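Local coordinates for 2-aminomuconate 6-semialdehyde dehydrogenase (Burkholderia cenocepacia, PDB 4U3W), which probably oxidises 2-aminomuconate 6-semialdehyde to 2-aminomuconate with a nicotinamide cofactor, as a member of the aldehyde dehydrogenase family, at residues E310-E315 and P412-A417; A278-A283 and A417-E422; E367-V372 and T396-S401. One frame throughout, in Å; residues are numbered along the deposited sequence.

Contact 1: residues E310-E315 and P412-A417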
loop_
_atom_site.group_PDB
_atom_site.type_symbol
_atom_site.label_atom_id
_atom_site.label_comp_id
_atom_site.label_asym_id
_atom_site.label_seq_id
_atom_site.Cartn_x
_atom_site.Cartn_y
_atom_site.Cartn_z
ATOM N N GLU A 310 28.544 3.719 -21.381
ATOM C CA GLU A 310 29.615 4.307 -22.166
ATOM C C GLU A 310 30.840 4.614 -21.306
ATOM O O GLU A 310 31.893 4.890 -21.866
ATOM C CB GLU A 310 29.113 5.589 -22.905
ATOM C CG GLU A 310 28.109 5.192 -23.991
ATOM C CD GLU A 310 27.690 6.370 -24.940
ATOM O OE1 GLU A 310 28.069 7.538 -24.682
ATOM O OE2 GLU A 310 27.004 6.093 -25.940
ATOM N N ARG A 311 30.710 4.536 -19.961
ATOM C CA ARG A 311 31.857 4.626 -19.033
ATOM C C ARG A 311 31.925 3.286 -18.323
ATOM O O ARG A 311 30.885 2.719 -17.941
ATOM C CB ARG A 311 31.718 5.739 -17.964
ATOM C CG ARG A 311 31.516 7.171 -18.516
ATOM C CD ARG A 311 31.387 8.180 -17.379
ATOM N NE ARG A 311 30.027 8.182 -16.766
ATOM C CZ ARG A 311 29.801 8.448 -15.478
ATOM N NH1 ARG A 311 30.823 8.672 -14.657
ATOM N NH2 ARG A 311 28.557 8.471 -14.998
ATOM N N VAL A 312 33.132 2.758 -18.193
ATOM C CA VAL A 312 33.364 1.543 -17.388
ATOM C C VAL A 312 34.503 1.826 -16.405
ATOM O O VAL A 312 35.516 2.423 -16.803
ATOM C CB VAL A 312 33.735 0.307 -18.272
ATOM C CG1 VAL A 312 33.858 -0.981 -17.395
ATOM C CG2 VAL A 312 32.682 0.113 -19.372
ATOM N N TYR A 313 34.328 1.435 -15.126
ATOM C CA TYR A 313 35.404 1.550 -14.142
ATOM C C TYR A 313 35.726 0.170 -13.567
ATOM O O TYR A 313 34.852 -0.492 -13.047
ATOM C CB TYR A 313 35.053 2.502 -12.990
ATOM C CG TYR A 313 34.683 3.933 -13.455
ATOM C CD1 TYR A 313 35.656 4.873 -13.771
ATOM C CD2 TYR A 313 33.358 4.309 -13.556
ATOM C CE1 TYR A 313 35.308 6.198 -14.188
ATOM C CE2 TYR A 313 32.984 5.618 -13.980
ATOM C CZ TYR A 313 33.974 6.538 -14.295
ATOM O OH TYR A 313 33.543 7.767 -14.672
ATOM N N VAL A 314 36.990 -0.234 -13.655
ATOM C CA VAL A 314 37.393 -1.583 -13.239
ATOM C C VAL A 314 38.489 -1.450 -12.186
ATOM O O VAL A 314 39.419 -0.663 -12.347
ATOM C CB VAL A 314 37.884 -2.420 -14.443
ATOM C CG1 VAL A 314 38.318 -3.836 -14.024
ATOM C CG2 VAL A 314 36.773 -2.487 -15.518
ATOM N N GLU A 315 38.351 -2.192 -11.089
ATOM C CA GLU A 315 39.314 -2.092 -10.014
ATOM C C GLU A 315 40.696 -2.512 -10.544
ATOM O O GLU A 315 40.818 -3.509 -11.275
ATOM C CB GLU A 315 38.889 -2.938 -8.810
ATOM C CG GLU A 315 39.623 -2.577 -7.551
ATOM C CD GLU A 315 39.126 -3.415 -6.345
ATOM O OE1 GLU A 315 38.085 -4.102 -6.454
ATOM O OE2 GLU A 315 39.814 -3.374 -5.327
ATOM N N PRO A 412 28.227 2.418 -30.319
ATOM C CA PRO A 412 28.794 1.180 -29.755
ATOM C C PRO A 412 30.201 1.422 -29.263
ATOM O O PRO A 412 31.183 1.069 -29.909
ATOM C CB PRO A 412 28.792 0.192 -30.939
ATOM C CG PRO A 412 29.014 1.149 -32.175
ATOM C CD PRO A 412 28.230 2.417 -31.803
ATOM N N VAL A 413 30.277 2.036 -28.090
ATOM C CA VAL A 413 31.557 2.446 -27.554
ATOM C C VAL A 413 31.488 2.466 -26.025
ATOM O O VAL A 413 30.427 2.696 -25.423
ATOM C CB VAL A 413 31.964 3.833 -28.124
ATOM C CG1 VAL A 413 30.994 4.949 -27.649
ATOM C CG2 VAL A 413 33.396 4.161 -27.792
ATOM N N CYS A 414 32.614 2.147 -25.397
ATOM C CA CYS A 414 32.776 2.366 -23.975
ATOM C C CYS A 414 34.216 2.781 -23.756
ATOM O O CYS A 414 35.108 2.329 -24.479
ATOM C CB CYS A 414 32.446 1.095 -23.150
ATOM S SG CYS A 414 33.380 -0.400 -23.549
ATOM N N HIS A 415 34.419 3.633 -22.752
ATOM C CA HIS A 415 35.738 3.937 -22.229
ATOM C C HIS A 415 35.931 3.098 -20.922
ATOM O O HIS A 415 35.027 2.990 -20.119
ATOM C CB HIS A 415 35.899 5.445 -21.947
ATOM C CG HIS A 415 37.193 5.794 -21.272
ATOM N ND1 HIS A 415 37.343 5.802 -19.896
ATOM C CD2 HIS A 415 38.406 6.136 -21.777
ATOM C CE1 HIS A 415 38.590 6.121 -19.586
ATOM N NE2 HIS A 415 39.257 6.319 -20.707
ATOM N N ILE A 416 37.120 2.551 -20.706
ATOM C CA ILE A 416 37.417 1.774 -19.468
ATOM C C ILE A 416 38.540 2.479 -18.686
ATOM O O ILE A 416 39.586 2.807 -19.272
ATOM C CB ILE A 416 37.814 0.302 -19.828
ATOM C CG1 ILE A 416 36.831 -0.204 -20.898
ATOM C CG2 ILE A 416 37.826 -0.664 -18.554
ATOM C CD1 ILE A 416 37.013 -1.614 -21.377
ATOM N N ALA A 417 38.331 2.723 -17.380
ATOM C CA ALA A 417 39.384 3.308 -16.522
ATOM C C ALA A 417 39.575 2.447 -15.307
ATOM O O ALA A 417 38.641 1.766 -14.899
ATOM C CB ALA A 417 39.054 4.733 -16.091
HETATM O O HOH W 1 35.369 5.380 -17.877
#

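Contact 2: residues A278-A283 and A417-E422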
loop_
_atom_site.group_PDB
_atom_site.type_symbol
_atom_site.label_atom_id
_atom_site.label_comp_id
_atom_site.label_asym_id
_atom_site.label_seq_id
_atom_site.Cartn_x
_atom_site.Cartn_y
_atom_site.Cartn_z
ATOM N N ALA A 278 27.508 4.478 -16.225
ATOM C CA ALA A 278 28.689 3.688 -15.846
ATOM C C ALA A 278 28.361 2.222 -15.519
ATOM O O ALA A 278 27.241 1.898 -15.012
ATOM C CB ALA A 278 29.385 4.324 -14.648
ATOM N N ALA A 279 29.336 1.359 -15.809
ATOM C CA ALA A 279 29.394 0.003 -15.265
ATOM C C ALA A 279 30.643 -0.070 -14.369
ATOM O O ALA A 279 31.712 0.437 -14.751
ATOM C CB ALA A 279 29.456 -1.040 -16.394
ATOM N N VAL A 280 30.485 -0.633 -13.164
ATOM C CA VAL A 280 31.586 -0.729 -12.188
ATOM C C VAL A 280 31.877 -2.191 -11.969
ATOM O O VAL A 280 30.958 -2.953 -11.719
ATOM C CB VAL A 280 31.238 -0.032 -10.827
ATOM C CG1 VAL A 280 32.412 -0.112 -9.842
ATOM C CG2 VAL A 280 30.879 1.447 -11.079
ATOM N N VAL A 281 33.137 -2.579 -12.139
ATOM C CA VAL A 281 33.542 -3.956 -11.914
ATOM C C VAL A 281 34.595 -4.038 -10.800
ATOM O O VAL A 281 35.707 -3.595 -10.978
ATOM C CB VAL A 281 34.103 -4.631 -13.211
ATOM C CG1 VAL A 281 34.391 -6.113 -12.933
ATOM C CG2 VAL A 281 33.060 -4.501 -14.360
ATOM N N PHE A 282 34.224 -4.614 -9.656
ATOM C CA PHE A 282 35.163 -4.800 -8.569
ATOM C C PHE A 282 36.019 -6.062 -8.830
ATOM O O PHE A 282 35.550 -6.977 -9.525
ATOM C CB PHE A 282 34.389 -4.907 -7.240
ATOM C CG PHE A 282 33.865 -3.581 -6.755
ATOM C CD1 PHE A 282 34.663 -2.752 -5.968
ATOM C CD2 PHE A 282 32.585 -3.140 -7.132
ATOM C CE1 PHE A 282 34.201 -1.535 -5.528
ATOM C CE2 PHE A 282 32.095 -1.925 -6.678
ATOM C CZ PHE A 282 32.907 -1.112 -5.885
ATOM N N ALA A 283 37.234 -6.133 -8.256
ATOM C CA ALA A 283 38.104 -7.304 -8.438
ATOM C C ALA A 283 37.439 -8.586 -7.914
ATOM O O ALA A 283 37.764 -9.671 -8.380
ATOM C CB ALA A 283 39.518 -7.099 -7.720
ATOM N N ALA A 417 38.331 2.723 -17.380
ATOM C CA ALA A 417 39.384 3.308 -16.522
ATOM C C ALA A 417 39.575 2.447 -15.307
ATOM O O ALA A 417 38.641 1.766 -14.899
ATOM C CB ALA A 417 39.054 4.733 -16.091
ATOM N N PRO A 418 40.800 2.456 -14.732
ATOM C CA PRO A 418 41.028 1.766 -13.457
ATOM C C PRO A 418 40.571 2.587 -12.260
ATOM O O PRO A 418 40.627 3.819 -12.358
ATOM C CB PRO A 418 42.548 1.607 -13.414
ATOM C CG PRO A 418 43.045 2.847 -14.151
ATOM C CD PRO A 418 42.024 3.102 -15.245
ATOM N N PHE A 419 40.195 1.932 -11.155
ATOM C CA PHE A 419 40.008 2.643 -9.895
ATOM C C PHE A 419 40.687 1.863 -8.766
ATOM O O PHE A 419 41.002 0.670 -8.922
ATOM C CB PHE A 419 38.506 2.900 -9.605
ATOM C CG PHE A 419 37.705 1.680 -9.222
ATOM C CD1 PHE A 419 37.125 0.883 -10.209
ATOM C CD2 PHE A 419 37.460 1.369 -7.890
ATOM C CE1 PHE A 419 36.346 -0.227 -9.891
ATOM C CE2 PHE A 419 36.693 0.236 -7.533
ATOM C CZ PHE A 419 36.128 -0.570 -8.534
ATOM N N ASP A 420 40.922 2.531 -7.638
ATOM C CA ASP A 420 41.594 1.884 -6.511
ATOM C C ASP A 420 40.732 1.617 -5.295
ATOM O O ASP A 420 41.004 0.680 -4.564
ATOM C CB ASP A 420 42.804 2.726 -6.097
ATOM C CG ASP A 420 43.832 2.804 -7.195
ATOM O OD1 ASP A 420 44.324 1.726 -7.606
ATOM O OD2 ASP A 420 44.075 3.930 -7.690
ATOM N N ASP A 421 39.748 2.463 -5.012
ATOM C CA ASP A 421 38.893 2.171 -3.879
ATOM C C ASP A 421 37.416 2.597 -4.021
ATOM O O ASP A 421 36.989 3.346 -4.936
ATOM C CB ASP A 421 39.488 2.754 -2.583
ATOM C CG ASP A 421 39.690 4.247 -2.640
ATOM O OD1 ASP A 421 38.678 4.970 -2.528
ATOM O OD2 ASP A 421 40.868 4.691 -2.732
ATOM N N GLU A 422 36.643 2.060 -3.094
ATOM C CA GLU A 422 35.210 2.150 -3.152
ATOM C C GLU A 422 34.679 3.585 -3.050
ATOM O O GLU A 422 33.839 3.984 -3.852
ATOM C CB GLU A 422 34.624 1.293 -2.051
ATOM C CG GLU A 422 33.133 1.131 -2.202
ATOM C CD GLU A 422 32.608 0.166 -1.164
ATOM O OE1 GLU A 422 32.876 -1.032 -1.292
ATOM O OE2 GLU A 422 31.943 0.606 -0.216
#

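Contact 3: residues E367-V372 and T396-S401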
loop_
_atom_site.group_PDB
_atom_site.type_symbol
_atom_site.label_atom_id
_atom_site.label_comp_id
_atom_site.label_asym_id
_atom_site.label_seq_id
_atom_site.Cartn_x
_atom_site.Cartn_y
_atom_site.Cartn_z
ATOM N N GLU A 367 41.650 13.834 -27.807
ATOM C CA GLU A 367 41.705 13.978 -26.357
ATOM C C GLU A 367 42.719 12.994 -25.752
ATOM O O GLU A 367 42.896 12.971 -24.528
ATOM C CB GLU A 367 40.315 13.770 -25.702
ATOM C CG GLU A 367 39.300 14.849 -26.042
ATOM C CD GLU A 367 38.014 14.817 -25.215
ATOM O OE1 GLU A 367 37.350 13.754 -25.108
ATOM O OE2 GLU A 367 37.647 15.898 -24.693
ATOM N N GLY A 368 43.369 12.185 -26.595
ATOM C CA GLY A 368 44.441 11.307 -26.129
ATOM C C GLY A 368 44.082 9.855 -25.812
ATOM O O GLY A 368 44.829 9.155 -25.102
ATOM N N ALA A 369 42.935 9.399 -26.331
ATOM C CA ALA A 369 42.466 8.020 -26.099
ATOM C C ALA A 369 43.341 7.002 -26.844
ATOM O O ALA A 369 43.858 7.286 -27.936
ATOM C CB ALA A 369 40.969 7.859 -26.530
ATOM N N THR A 370 43.518 5.843 -26.225
ATOM C CA THR A 370 44.071 4.648 -26.854
ATOM C C THR A 370 42.938 3.832 -27.448
ATOM O O THR A 370 42.034 3.428 -26.706
ATOM C CB THR A 370 44.802 3.786 -25.821
ATOM O OG1 THR A 370 45.942 4.498 -25.337
ATOM C CG2 THR A 370 45.223 2.450 -26.413
ATOM N N VAL A 371 42.983 3.545 -28.746
ATOM C CA VAL A 371 41.914 2.770 -29.381
ATOM C C VAL A 371 42.226 1.289 -29.291
ATOM O O VAL A 371 43.038 0.767 -30.048
ATOM C CB VAL A 371 41.708 3.142 -30.863
ATOM C CG1 VAL A 371 40.578 2.315 -31.471
ATOM C CG2 VAL A 371 41.422 4.640 -31.003
ATOM N N VAL A 372 41.557 0.622 -28.352
ATOM C CA VAL A 372 41.790 -0.795 -28.089
ATOM C C VAL A 372 41.220 -1.646 -29.223
ATOM O O VAL A 372 41.839 -2.593 -29.667
ATOM C CB VAL A 372 41.151 -1.213 -26.734
ATOM C CG1 VAL A 372 41.163 -2.722 -26.571
ATOM C CG2 VAL A 372 41.882 -0.519 -25.558
ATOM N N THR A 396 40.704 3.520 -23.837
ATOM C CA THR A 396 41.250 3.774 -22.507
ATOM C C THR A 396 42.069 5.086 -22.464
ATOM O O THR A 396 42.279 5.735 -23.504
ATOM C CB THR A 396 42.173 2.595 -22.014
ATOM O OG1 THR A 396 43.197 2.369 -22.979
ATOM C CG2 THR A 396 41.385 1.307 -21.845
ATOM N N GLY A 397 42.535 5.485 -21.278
ATOM C CA GLY A 397 43.475 6.609 -21.194
ATOM C C GLY A 397 42.896 8.006 -21.071
ATOM O O GLY A 397 43.632 8.967 -20.996
ATOM N N LEU A 398 41.581 8.150 -21.034
ATOM C CA LEU A 398 40.984 9.491 -20.907
ATOM C C LEU A 398 40.664 9.848 -19.437
ATOM O O LEU A 398 40.214 8.995 -18.675
ATOM C CB LEU A 398 39.722 9.572 -21.764
ATOM C CG LEU A 398 39.933 9.369 -23.269
ATOM C CD1 LEU A 398 38.587 9.294 -24.000
ATOM C CD2 LEU A 398 40.773 10.544 -23.828
ATOM N N PRO A 399 40.890 11.112 -19.040
ATOM C CA PRO A 399 40.555 11.567 -17.682
ATOM C C PRO A 399 39.050 11.799 -17.535
ATOM O O PRO A 399 38.403 11.985 -18.566
ATOM C CB PRO A 399 41.333 12.884 -17.549
ATOM C CG PRO A 399 41.380 13.425 -18.974
ATOM C CD PRO A 399 41.556 12.177 -19.837
ATOM N N ASP A 400 38.538 11.822 -16.303
ATOM C CA ASP A 400 37.098 11.963 -16.042
ATOM C C ASP A 400 36.503 13.245 -16.640
ATOM O O ASP A 400 35.279 13.342 -16.896
ATOM C CB ASP A 400 36.841 11.920 -14.520
ATOM C CG ASP A 400 37.026 10.509 -13.922
ATOM O OD1 ASP A 400 37.392 9.571 -14.667
ATOM O OD2 ASP A 400 36.789 10.344 -12.703
ATOM N N SER A 401 37.380 14.211 -16.909
ATOM C CA SER A 401 36.999 15.512 -17.446
ATOM C C SER A 401 36.836 15.550 -18.964
ATOM O O SER A 401 36.359 16.553 -19.509
ATOM C CB SER A 401 38.066 16.530 -17.048
ATOM O OG SER A 401 39.291 16.115 -17.614
HETATM O O HOH W 2 44.054 11.871 -22.023
#

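Contact 1: residues E310-E315 and P412-A417
With CG1 anti to the backbone N (chi1 -175°), Val312 keeps CG2 beside its own N, where it meets Cys414 CB at 3.9 Å. Ile416 fills the same two positions, with CG2 anti to the backbone N and CG1 beside it (chi1 -44°), so that CG1 lies 4.1 Å from Val312 CB and CG2 comes within 3.7 Å of Val314 CG2. These branched residues stand side by side and point the same way, a compact apolar face that helix 319-331 covers with Phe319, Phe322 and Leu326. They project from two neighbouring parallel strands of the mixed sheet in the catalytic domain of the aldehyde dehydrogenase fold. His415 N reaches Glu310 O at 3.0 Å, and Val312 N reaches His415 O at 2.7 Å, bent at the hydrogen (141°) though nearly along the C=O axis. Ala417 N to Val312 O and Val314 N to Ala417 O, both 2.9 Å, continue the ladder. On the other face sit Arg311, Tyr313, His415 and Ala417, whose methyl packs against Tyr313 CD1. Arg311 NH1 donates to Tyr313 OH at 2.9 Å, at the ring edge; its guanidinium also binds the carbonyls of Arg428 and Val429 in helix 422-430. A water over one Tyr313 face gives Val312 O a second bond and lies in the imidazole plane at His415 ND1, while NE2 binds Leu398 N.

Contact 2: residues A278-A283 and A417-E422
OE1 of Glu422 is held by one salt bridge, to Arg447 NH2, and its twin OE2 by another, to Arg450 NE, so the carboxylate is gripped twice, once at each oxygen. That leaves the aliphatic part of the chain to the contact: CG lies 4.3 Å from Phe282 CZ, and Arg447 also makes a cation-pi contact with the Phe282 ring, tying salt bridge and aromatic together. The centre of the interface is a T-shaped pair. Phe419 turns its edge to one face of Phe282, its CZ 3.6 Å above that plane and offset toward the rim, with centroids 5.2 Å apart and planes at 87°. CE2 of Phe419 approaches Phe282 CE1 to 3.7 Å. Phe419 gets there with CG in the crowded position between its backbone N and carbonyl carbon (chi1 72°), whereas CG of Phe282 lies beside its N, anti to the carbonyl carbon (chi1 -75°). On the other side of CZ, CE1 of Phe419 touches Val280 CG1 at 3.9 Å and Val281 O at 3.6 Å. With the nearest CA pair, Phe282 and Glu422, 8.8 Å apart, the long reach of a phenyl ring suits Phe419. Asp421, at the N-cap, binds a backbone N of the helix with OD1. Phe419 thus reaches across the intervening strand 309-315, against Tyr313 and Glu315, and packs against Val425 of helix 422-430, while Phe282 packs on Ile440 of strand 437-441.

Contact 3: residues E367-V372 and T396-S401
Antiparallel pairing at the edge of the mixed sheet, next to a Schellman motif that ends helix 351-366, sets this arrangement. The backbone bonds come from one hydrogen-bonded pair: Thr370 N gives to Thr396 O at 3.0 Å, with the donor above the carbonyl plane, and Thr396 N returns to Thr370 O at 3.2 Å, in the plane of the Thr370 carbonyl. Both turns rest on glycine: Gly368 (phi 97°) leaves the helix and Gly397 (phi 89°) leaves the strand, each at backbone angles where a CB would jam against the preceding carbonyl oxygen. Water-mediated contact follows, one molecule bridging the two carbonyls by donating to Glu367 O at 3.0 Å and to Gly397 O at 3.1 Å. The carboxylate of Glu367, whose chain is extended beyond CG, accepts from Arg403 N and Cys404 N and so binds the start of helix 403-406. In the packing, beta-branched threonine suits an extended pair near the surface, and the two side chains lie side by side, Thr396 OG1 3.6 Å from Thr370 CB. Val372 CG2 crosses the Thr396 side chain at about a right angle, nearest its OG1. The apolar part belongs to Leu398, the buried residue here, which also packs on Cys404 and Val405. Its CG lies 3.7 Å from Ala369 CB, a methyl small enough to let the isobutyl group in, and its CD2 sits 3.3 Å from Glu367 O.

Overall arrangement
All three contacts belong to one mixed sheet, approached from different places. Contact 1 is buried pairing of adjacent parallel strands, and its chemistry is a backbone ladder with apolar packing on one face and a polar cluster on the other. Contact 2 uses the same strand 413-419 and shares Ala417, but skips over strand 309-315 to strand 277-281, so buried aromatic side chains replace backbone bonds; its centre is about 9 Å from that of contact 1. Contact 3 lies on the surface at the sheet's outer edge, with antiparallel pairing, glycine turns and a bridging water. His415 NE2 and Leu398 N join contacts 1 and 3, whereas contacts 2 and 3 do not touch.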